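Local coordinates for protein haloacid dehalogenase-like hydrolase (Bacteroides thetaiotaomicron, PDB 2RBK) that probably acts as a magnesium-dependent phosphatase of the haloacid dehalogenase superfamily, and holds a vanadate in its active site as a trigonal-bipyramidal mimic of phosphoryl transfer, at residues A[1-12]-A[201-211]; A[79-87]-A[180-188]. One frame throughout, in Å; residues are numbered along the deposited sequence.

Contact 1 of 2, residues A[1-12]-A[201-211]. With MG (magnesium ion), chain B; VN4 (oxido(dioxo)vanadium), chain C.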
loop_
_atom_site.group_PDB
_atom_site.type_symbol
_atom_site.label_atom_id
_atom_site.label_comp_id
_atom_site.label_asym_id
_atom_site.label_seq_id
_atom_site.Cartn_x
_atom_site.Cartn_y
_atom_site.Cartn_z
ATOM N N MET A 1 0.677 19.810 -16.297
ATOM C CA MET A 1 1.936 19.245 -15.792
ATOM C C MET A 1 1.629 18.601 -14.425
ATOM O O MET A 1 0.562 18.804 -13.821
ATOM C CB MET A 1 3.070 20.249 -15.646
ATOM C CG MET A 1 3.022 21.140 -14.453
ATOM S SD MET A 1 4.306 22.366 -14.226
ATOM C CE MET A 1 4.337 23.208 -15.791
ATOM N N THR A 2 2.655 17.834 -14.066
ATOM C CA THR A 2 2.469 17.076 -12.829
ATOM C C THR A 2 2.577 17.935 -11.584
ATOM O O THR A 2 3.514 18.715 -11.439
ATOM C CB THR A 2 3.497 15.941 -12.766
ATOM O OG1 THR A 2 3.416 15.102 -13.932
ATOM C CG2 THR A 2 3.264 15.013 -11.584
ATOM N N LYS A 3 1.643 17.769 -10.683
ATOM C CA LYS A 3 1.568 18.463 -9.404
ATOM C C LYS A 3 1.652 17.505 -8.224
ATOM O O LYS A 3 2.028 17.954 -7.141
ATOM C CB LYS A 3 0.310 19.292 -9.294
ATOM C CG LYS A 3 0.280 20.469 -10.264
ATOM C CD LYS A 3 -0.885 21.443 -10.033
ATOM C CE LYS A 3 -0.620 22.870 -10.510
ATOM N NZ LYS A 3 -1.777 23.786 -10.236
ATOM N N ALA A 4 1.289 16.252 -8.374
ATOM C CA ALA A 4 1.180 15.307 -7.264
ATOM C C ALA A 4 1.821 13.980 -7.668
ATOM O O ALA A 4 1.492 13.448 -8.734
ATOM C CB ALA A 4 -0.254 15.089 -6.869
ATOM N N LEU A 5 2.707 13.494 -6.834
ATOM C CA LEU A 5 3.388 12.195 -6.997
ATOM C C LEU A 5 2.858 11.239 -5.948
ATOM O O LEU A 5 2.768 11.603 -4.765
ATOM C CB LEU A 5 4.873 12.359 -6.780
ATOM C CG LEU A 5 5.593 13.458 -7.603
ATOM C CD1 LEU A 5 7.058 13.465 -7.270
ATOM C CD2 LEU A 5 5.347 13.278 -9.095
ATOM N N PHE A 6 2.543 10.010 -6.343
ATOM C CA PHE A 6 2.046 8.990 -5.465
ATOM C C PHE A 6 2.966 7.777 -5.515
ATOM O O PHE A 6 3.077 7.155 -6.565
ATOM C CB PHE A 6 0.628 8.549 -5.870
ATOM C CG PHE A 6 -0.346 9.690 -5.730
ATOM C CD1 PHE A 6 -0.637 10.577 -6.755
ATOM C CD2 PHE A 6 -0.985 9.889 -4.497
ATOM C CE1 PHE A 6 -1.504 11.621 -6.569
ATOM C CE2 PHE A 6 -1.855 10.948 -4.305
ATOM C CZ PHE A 6 -2.125 11.797 -5.359
ATOM N N PHE A 7 3.604 7.479 -4.394
ATOM C CA PHE A 7 4.602 6.404 -4.322
ATOM C C PHE A 7 4.106 5.254 -3.451
ATOM O O PHE A 7 3.865 5.426 -2.257
ATOM C CB PHE A 7 5.886 6.895 -3.711
ATOM C CG PHE A 7 6.611 7.923 -4.525
ATOM C CD1 PHE A 7 6.489 9.266 -4.272
ATOM C CD2 PHE A 7 7.430 7.537 -5.596
ATOM C CE1 PHE A 7 7.170 10.212 -5.022
ATOM C CE2 PHE A 7 8.090 8.489 -6.347
ATOM C CZ PHE A 7 7.970 9.825 -6.063
ATOM N N ASP A 8 4.062 4.049 -4.047
ATOM C CA ASP A 8 4.079 2.847 -3.235
ATOM C C ASP A 8 5.359 2.802 -2.419
ATOM O O ASP A 8 6.365 3.404 -2.776
ATOM C CB ASP A 8 4.001 1.646 -4.163
ATOM C CG ASP A 8 4.076 0.329 -3.492
ATOM O OD1 ASP A 8 4.897 -0.512 -3.932
ATOM O OD2 ASP A 8 3.307 0.107 -2.515
ATOM N N ILE A 9 5.320 2.065 -1.294
ATOM C CA ILE A 9 6.527 1.938 -0.478
ATOM C C ILE A 9 7.304 0.671 -0.914
ATOM O O ILE A 9 8.416 0.784 -1.458
ATOM C CB ILE A 9 6.258 1.866 1.037
ATOM C CG1 ILE A 9 5.515 3.095 1.527
ATOM C CG2 ILE A 9 7.554 1.642 1.762
ATOM C CD1 ILE A 9 5.047 2.956 2.978
ATOM N N ASP A 10 6.776 -0.493 -0.634
ATOM C CA ASP A 10 7.589 -1.720 -0.741
ATOM C C ASP A 10 7.836 -2.095 -2.198
ATOM O O ASP A 10 6.925 -2.305 -2.975
ATOM C CB ASP A 10 6.902 -2.824 0.016
ATOM C CG ASP A 10 6.780 -2.482 1.472
ATOM O OD1 ASP A 10 7.832 -2.453 2.140
ATOM O OD2 ASP A 10 5.648 -2.172 1.925
ATOM N N GLY A 11 9.089 -2.161 -2.600
ATOM C CA GLY A 11 9.515 -2.432 -3.948
ATOM C C GLY A 11 9.508 -1.221 -4.843
ATOM O O GLY A 11 9.838 -1.347 -6.029
ATOM N N THR A 12 9.168 -0.051 -4.318
ATOM C CA THR A 12 9.051 1.186 -5.116
ATOM C C THR A 12 9.945 2.266 -4.512
ATOM O O THR A 12 10.856 2.762 -5.200
ATOM C CB THR A 12 7.566 1.582 -5.202
ATOM O OG1 THR A 12 6.850 0.549 -5.873
ATOM C CG2 THR A 12 7.428 2.907 -5.996
ATOM N N ILE A 201 -6.024 19.547 -6.729
ATOM C CA ILE A 201 -5.237 19.041 -7.855
ATOM C C ILE A 201 -6.138 18.245 -8.772
ATOM O O ILE A 201 -7.003 17.534 -8.286
ATOM C CB ILE A 201 -4.025 18.267 -7.319
ATOM C CG1 ILE A 201 -3.077 19.220 -6.601
ATOM C CG2 ILE A 201 -3.316 17.474 -8.396
ATOM C CD1 ILE A 201 -1.910 18.578 -5.870
ATOM N N LYS A 202 -5.937 18.369 -10.090
ATOM C CA LYS A 202 -6.711 17.607 -11.017
ATOM C C LYS A 202 -6.077 16.251 -11.297
ATOM O O LYS A 202 -4.854 16.101 -11.209
ATOM C CB LYS A 202 -6.865 18.345 -12.357
ATOM C CG LYS A 202 -7.499 19.707 -12.280
ATOM C CD LYS A 202 -8.868 19.693 -11.719
ATOM C CE LYS A 202 -10.015 19.027 -12.344
ATOM N NZ LYS A 202 -11.269 19.650 -11.721
ATOM N N LEU A 203 -6.932 15.277 -11.644
ATOM C CA LEU A 203 -6.397 13.934 -11.953
ATOM C C LEU A 203 -5.358 14.006 -13.068
ATOM O O LEU A 203 -4.367 13.236 -13.080
ATOM C CB LEU A 203 -7.546 13.021 -12.356
ATOM C CG LEU A 203 -7.154 11.544 -12.519
ATOM C CD1 LEU A 203 -6.650 10.958 -11.227
ATOM C CD2 LEU A 203 -8.365 10.763 -13.056
ATOM N N GLU A 204 -5.541 14.926 -14.004
ATOM C CA GLU A 204 -4.637 15.043 -15.140
ATOM C C GLU A 204 -3.273 15.564 -14.732
ATOM O O GLU A 204 -2.345 15.599 -15.576
ATOM C CB GLU A 204 -5.332 15.936 -16.199
ATOM C CG GLU A 204 -6.623 15.460 -16.820
ATOM C CD GLU A 204 -7.791 15.085 -15.915
ATOM O OE1 GLU A 204 -8.033 16.003 -15.061
ATOM O OE2 GLU A 204 -8.244 13.852 -16.056
ATOM N N GLU A 205 -3.064 15.935 -13.472
ATOM C CA GLU A 205 -1.823 16.458 -12.909
ATOM C C GLU A 205 -1.160 15.474 -11.962
ATOM O O GLU A 205 -0.339 15.857 -11.121
ATOM C CB GLU A 205 -2.123 17.785 -12.207
ATOM C CG GLU A 205 -2.695 18.875 -13.083
ATOM C CD GLU A 205 -3.265 20.082 -12.327
ATOM O OE1 GLU A 205 -3.131 21.206 -12.878
ATOM O OE2 GLU A 205 -3.873 20.002 -11.191
ATOM N N THR A 206 -1.510 14.178 -12.040
ATOM C CA THR A 206 -1.006 13.165 -11.123
ATOM C C THR A 206 -0.031 12.205 -11.795
ATOM O O THR A 206 -0.147 11.911 -12.995
ATOM C CB THR A 206 -2.158 12.353 -10.518
ATOM O OG1 THR A 206 -2.890 11.653 -11.524
ATOM C CG2 THR A 206 -3.096 13.261 -9.730
ATOM N N MET A 207 0.867 11.649 -11.000
ATOM C CA MET A 207 1.788 10.611 -11.426
ATOM C C MET A 207 1.895 9.597 -10.296
ATOM O O MET A 207 2.078 9.987 -9.132
ATOM C CB MET A 207 3.159 11.209 -11.728
ATOM C CG MET A 207 4.193 10.209 -12.266
ATOM S SD MET A 207 5.762 10.977 -12.698
ATOM C CE MET A 207 5.289 11.821 -14.209
ATOM N N SER A 208 1.833 8.319 -10.625
ATOM C CA SER A 208 1.941 7.254 -9.625
ATOM C C SER A 208 3.105 6.325 -9.985
ATOM O O SER A 208 3.512 6.220 -11.153
ATOM C CB SER A 208 0.635 6.481 -9.525
ATOM O OG SER A 208 0.353 5.851 -10.753
ATOM N N PHE A 209 3.630 5.646 -8.959
ATOM C CA PHE A 209 4.777 4.778 -9.031
ATOM C C PHE A 209 4.485 3.508 -8.261
ATOM O O PHE A 209 4.123 3.599 -7.083
ATOM C CB PHE A 209 6.020 5.437 -8.439
ATOM C CG PHE A 209 6.428 6.757 -9.055
ATOM C CD1 PHE A 209 5.753 7.927 -8.746
ATOM C CD2 PHE A 209 7.507 6.842 -9.914
ATOM C CE1 PHE A 209 6.142 9.133 -9.264
ATOM C CE2 PHE A 209 7.890 8.060 -10.457
ATOM C CZ PHE A 209 7.220 9.220 -10.129
ATOM N N GLY A 210 4.704 2.344 -8.879
ATOM C CA GLY A 210 4.439 1.095 -8.167
ATOM C C GLY A 210 5.118 -0.076 -8.792
ATOM O O GLY A 210 5.654 -0.034 -9.906
ATOM N N ASP A 211 5.093 -1.183 -8.029
ATOM C CA ASP A 211 5.715 -2.419 -8.424
ATOM C C ASP A 211 4.783 -3.615 -8.328
ATOM O O ASP A 211 5.266 -4.692 -8.708
ATOM C CB ASP A 211 6.958 -2.781 -7.561
ATOM C CG ASP A 211 6.558 -3.229 -6.177
ATOM O OD1 ASP A 211 5.690 -2.536 -5.595
ATOM O OD2 ASP A 211 7.068 -4.282 -5.702
HETATM MG MG MG B . 4.966 -2.550 -3.661
HETATM V V VN4 C . 3.169 -1.158 -0.945
HETATM O O1 VN4 C . 3.897 -0.060 0.072
HETATM O O2 VN4 C . 4.127 -2.367 -1.793
HETATM O O3 VN4 C . 1.412 -1.679 -0.828
HETATM O O HOH W 1 -0.686 17.559 -17.101
HETATM O O HOH W 2 -1.131 21.598 -14.714
HETATM O O HOH W 3 0.946 14.235 -14.408
HETATM O O HOH W 4 -3.536 23.871 -12.214
HETATM O O HOH W 5 5.344 -4.594 -3.579
HETATM O O HOH W 6 3.049 -2.731 -4.485
HETATM O O HOH W 7 3.152 -2.253 0.875
#
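Strands 4-7 and 206-210 are parallel neighbours inside the mixed sheet of the HAD fold, and on one face of it Phe7 and Phe209 lie side by side as an offset stack, centroids 4.4 Å apart and planes at 17°. Phe7 CE2 sits over a face of the Phe209 ring, toward its rim, 3.4 Å from Phe209 CD1. Phe209 CG stands beside its own backbone N (chi1 -57°), which donates to Phe6 O at 2.9 Å, and this also brings the ring edge to that oxygen. With an alanine in place of Phe209, the Phe7 ring would probably lose its stacking partner and a gap would open against Ile251 of helix 250-258. Past the strand ends, Asp8, Asp10 and Thr12 fit the DxDx(T/V) signature of HAD phosphatases. Asp8 OD1 and Asp211 OD1, 2.7 Å apart, both bind magnesium, joined by Asp10 O, one vanadate oxygen and two waters. Thr12 OG1 donates to the anti lone pair of Asp8 OD1 (3.0 Å). Asp8 OD2 lies 2.0 Å from vanadium, with a water at the opposite apex of the vanadium. At the opposite end Glu205 O accepts from both Lys3 N (2.8 Å) and Ala4 N.

Contact 2 of 2, residues A[79-87]-A[180-188]. With VN4 (oxido(dioxo)vanadium), chain C.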
loop_
_atom_site.group_PDB
_atom_site.type_symbol
_atom_site.label_atom_id
_atom_site.label_comp_id
_atom_site.label_asym_id
_atom_site.label_seq_id
_atom_site.Cartn_x
_atom_site.Cartn_y
_atom_site.Cartn_z
ATOM N N VAL A 79 -7.419 13.372 9.228
ATOM C CA VAL A 79 -7.979 12.267 8.430
ATOM C C VAL A 79 -8.927 12.851 7.384
ATOM O O VAL A 79 -9.844 13.630 7.744
ATOM C CB VAL A 79 -8.685 11.230 9.331
ATOM C CG1 VAL A 79 -9.345 10.188 8.449
ATOM C CG2 VAL A 79 -7.706 10.626 10.339
ATOM N N ILE A 80 -8.692 12.535 6.139
ATOM C CA ILE A 80 -9.538 13.032 5.041
ATOM C C ILE A 80 -10.501 12.017 4.514
ATOM O O ILE A 80 -11.476 12.393 3.826
ATOM C CB ILE A 80 -8.695 13.680 3.928
ATOM C CG1 ILE A 80 -7.849 12.652 3.159
ATOM C CG2 ILE A 80 -7.862 14.836 4.456
ATOM C CD1 ILE A 80 -7.250 13.177 1.904
ATOM N N TYR A 81 -10.285 10.727 4.793
ATOM C CA TYR A 81 -11.155 9.664 4.344
ATOM C C TYR A 81 -10.800 8.403 5.115
ATOM O O TYR A 81 -9.623 8.117 5.318
ATOM C CB TYR A 81 -11.035 9.373 2.822
ATOM C CG TYR A 81 -11.848 8.182 2.413
ATOM C CD1 TYR A 81 -13.237 8.191 2.387
ATOM C CD2 TYR A 81 -11.221 6.981 2.100
ATOM C CE1 TYR A 81 -13.969 7.079 2.062
ATOM C CE2 TYR A 81 -11.950 5.855 1.795
ATOM C CZ TYR A 81 -13.334 5.891 1.758
ATOM O OH TYR A 81 -14.089 4.811 1.414
ATOM N N LYS A 82 -11.804 7.626 5.503
ATOM C CA LYS A 82 -11.568 6.292 6.044
ATOM C C LYS A 82 -12.785 5.436 5.737
ATOM O O LYS A 82 -13.842 5.947 5.336
ATOM C CB LYS A 82 -11.259 6.313 7.530
ATOM C CG LYS A 82 -12.218 7.053 8.441
ATOM C CD LYS A 82 -11.958 6.758 9.903
ATOM C CE LYS A 82 -13.127 7.061 10.820
ATOM N NZ LYS A 82 -12.840 7.368 12.240
ATOM N N SER A 83 -12.607 4.143 5.940
ATOM C CA SER A 83 -13.672 3.205 5.716
ATOM C C SER A 83 -13.549 2.036 6.688
ATOM O O SER A 83 -12.569 1.911 7.390
ATOM C CB SER A 83 -13.671 2.660 4.261
ATOM O OG SER A 83 -12.511 1.899 4.049
ATOM N N ALA A 84 -14.555 1.186 6.682
ATOM C CA ALA A 84 -14.558 -0.011 7.505
ATOM C C ALA A 84 -15.256 -1.113 6.705
ATOM O O ALA A 84 -16.162 -0.878 5.907
ATOM C CB ALA A 84 -15.236 0.205 8.816
ATOM N N ILE A 85 -14.847 -2.356 6.957
ATOM C CA ILE A 85 -15.376 -3.519 6.279
ATOM C C ILE A 85 -16.702 -3.933 6.868
ATOM O O ILE A 85 -16.836 -3.981 8.099
ATOM C CB ILE A 85 -14.324 -4.655 6.367
ATOM C CG1 ILE A 85 -13.032 -4.270 5.661
ATOM C CG2 ILE A 85 -14.886 -5.938 5.802
ATOM C CD1 ILE A 85 -11.903 -5.211 5.922
ATOM N N PRO A 86 -17.684 -4.291 6.064
ATOM C CA PRO A 86 -18.937 -4.851 6.591
ATOM C C PRO A 86 -18.657 -5.987 7.598
ATOM O O PRO A 86 -17.864 -6.881 7.323
ATOM C CB PRO A 86 -19.631 -5.385 5.338
ATOM C CG PRO A 86 -19.194 -4.416 4.272
ATOM C CD PRO A 86 -17.729 -4.199 4.607
ATOM N N GLN A 87 -19.356 -5.933 8.711
ATOM C CA GLN A 87 -19.014 -6.880 9.772
ATOM C C GLN A 87 -19.248 -8.318 9.319
ATOM O O GLN A 87 -18.502 -9.224 9.737
ATOM C CB GLN A 87 -19.813 -6.617 11.016
ATOM C CG GLN A 87 -19.030 -7.171 12.237
ATOM C CD GLN A 87 -17.797 -6.377 12.500
ATOM O OE1 GLN A 87 -17.757 -5.160 12.209
ATOM N NE2 GLN A 87 -16.751 -6.967 13.033
ATOM N N ASP A 180 -4.405 -8.079 0.995
ATOM C CA ASP A 180 -5.077 -7.074 1.785
ATOM C C ASP A 180 -6.520 -6.942 1.319
ATOM O O ASP A 180 -6.767 -6.796 0.115
ATOM C CB ASP A 180 -4.407 -5.709 1.630
ATOM C CG ASP A 180 -3.011 -5.600 2.210
ATOM O OD1 ASP A 180 -2.703 -6.249 3.236
ATOM O OD2 ASP A 180 -2.247 -4.779 1.597
ATOM N N VAL A 181 -7.435 -6.937 2.260
ATOM C CA VAL A 181 -8.866 -6.882 2.026
ATOM C C VAL A 181 -9.381 -5.593 2.665
ATOM O O VAL A 181 -9.153 -5.349 3.852
ATOM C CB VAL A 181 -9.544 -8.106 2.618
ATOM C CG1 VAL A 181 -11.052 -8.068 2.311
ATOM C CG2 VAL A 181 -8.953 -9.384 2.057
ATOM N N THR A 182 -10.111 -4.786 1.862
ATOM C CA THR A 182 -10.688 -3.526 2.277
ATOM C C THR A 182 -12.103 -3.440 1.738
ATOM O O THR A 182 -12.546 -4.251 0.926
ATOM C CB THR A 182 -9.829 -2.350 1.773
ATOM O OG1 THR A 182 -9.646 -2.531 0.361
ATOM C CG2 THR A 182 -8.500 -2.239 2.517
ATOM N N ALA A 183 -12.848 -2.423 2.203
ATOM C CA ALA A 183 -14.232 -2.284 1.797
ATOM C C ALA A 183 -14.374 -1.859 0.344
ATOM O O ALA A 183 -13.431 -1.428 -0.336
ATOM C CB ALA A 183 -14.914 -1.271 2.725
ATOM N N LYS A 184 -15.609 -1.966 -0.161
ATOM C CA LYS A 184 -15.971 -1.680 -1.537
ATOM C C LYS A 184 -15.397 -0.376 -2.023
ATOM O O LYS A 184 -15.623 0.672 -1.461
ATOM C CB LYS A 184 -17.506 -1.618 -1.646
ATOM C CG LYS A 184 -18.149 -1.221 -2.941
ATOM C CD LYS A 184 -18.128 -2.474 -3.816
ATOM C CE LYS A 184 -18.969 -2.254 -5.058
ATOM N NZ LYS A 184 -18.551 -3.338 -6.012
ATOM N N GLY A 185 -14.656 -0.459 -3.158
ATOM C CA GLY A 185 -14.116 0.708 -3.786
ATOM C C GLY A 185 -12.815 1.214 -3.206
ATOM O O GLY A 185 -12.200 2.086 -3.823
ATOM N N ASP A 186 -12.346 0.689 -2.073
ATOM C CA ASP A 186 -11.142 1.190 -1.431
ATOM C C ASP A 186 -9.914 0.525 -1.980
ATOM O O ASP A 186 -9.510 -0.552 -1.563
ATOM C CB ASP A 186 -11.266 1.021 0.076
ATOM C CG ASP A 186 -12.410 1.911 0.584
ATOM O OD1 ASP A 186 -12.636 2.995 0.011
ATOM O OD2 ASP A 186 -13.100 1.434 1.499
ATOM N N THR A 187 -9.321 1.179 -2.976
ATOM C CA THR A 187 -8.042 0.859 -3.569
ATOM C C THR A 187 -7.190 2.116 -3.606
ATOM O O THR A 187 -7.695 3.214 -3.300
ATOM C CB THR A 187 -8.114 0.284 -5.018
ATOM O OG1 THR A 187 -8.423 1.323 -5.884
ATOM C CG2 THR A 187 -9.190 -0.797 -5.108
ATOM N N LYS A 188 -5.946 1.999 -4.007
ATOM C CA LYS A 188 -5.130 3.221 -4.044
ATOM C C LYS A 188 -5.694 4.289 -4.967
ATOM O O LYS A 188 -5.400 5.476 -4.765
ATOM C CB LYS A 188 -3.695 2.861 -4.371
ATOM C CG LYS A 188 -2.987 2.057 -3.307
ATOM C CD LYS A 188 -1.614 1.649 -3.700
ATOM C CE LYS A 188 -1.004 0.674 -2.684
ATOM N NZ LYS A 188 0.448 0.423 -2.919
HETATM V V VN4 C . 3.169 -1.158 -0.945
HETATM O O1 VN4 C . 3.897 -0.060 0.072
HETATM O O2 VN4 C . 4.127 -2.367 -1.793
HETATM O O3 VN4 C . 1.412 -1.679 -0.828
HETATM O O HOH W 8 -12.152 -0.856 4.512
HETATM O O HOH W 7 3.152 -2.253 0.875
#
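Asp186 reaches across to Tyr81 and Ser83, and its carboxylate is shared out between their two hydroxyls. Its CB already points at segment 79-87, and CG, anti to the carbonyl carbon, continues to a place 3.5 Å from Tyr81 OH. OD1 accepts a hydrogen bond from Tyr81 OH at 2.7 Å, met on the syn side and 21° out of the carboxylate plane. The same oxygen lies at the edge of the tyrosine ring, near its plane, and 3.4 Å from Tyr81 CE2. Ring and carboxylate planes are 60° apart. OD2 accepts from Ser83 OG, also at 2.7 Å, but from well above the carboxylate plane. Two donors on a buried carboxylate would probably favour its charged form. In the backbone, a type II turn from Ala183 to Asp186, with Gly185 at positive phi, is closed by Asp186 N on Ala183 O, and Thr182 OG1 donates to Asp186 O. The two segments leave the edge strand 78-82 of the core sheet and the short cap strand 180-182, consistent with the paired linkers between core and C2-type cap in this HAD family. A water donates to Ser83 OG (2.8 Å) and accepts from Ala183 N (2.9 Å), bridging them. Farther along, Ala183 CB packs on Ala84 O, and Ile85 stretches past Ala183 N to set CD1 3.4 Å from Val181 O. Downstream of the turn, extended Lys188 puts NZ 3.1 Å from vanadate O3, and NZ also makes a salt bridge to Asp215 and a hydrogen bond to Ala42 O.

How the contacts relate
Contact 1 is buried in the middle of the core sheet, whereas contact 2 is partly buried and joins that sheet's outermost strand, 78-82, to the chain returning from the cap. Backbone bonds between parallel strands, a phenylalanine stack and a shared magnesium hold the first; the second relies on hydroxyl-to-carboxylate bonds, one bridging water and a few apolar touches, without any strand pairing between its segments. Along the chain, contact 2 is nested inside the loop closed by contact 1. Their centres are about 20 Å apart, yet they meet at the vanadate: Lys188 NZ lies 2.9 Å from Asp8 OD2, and one water on vanadium belongs to both.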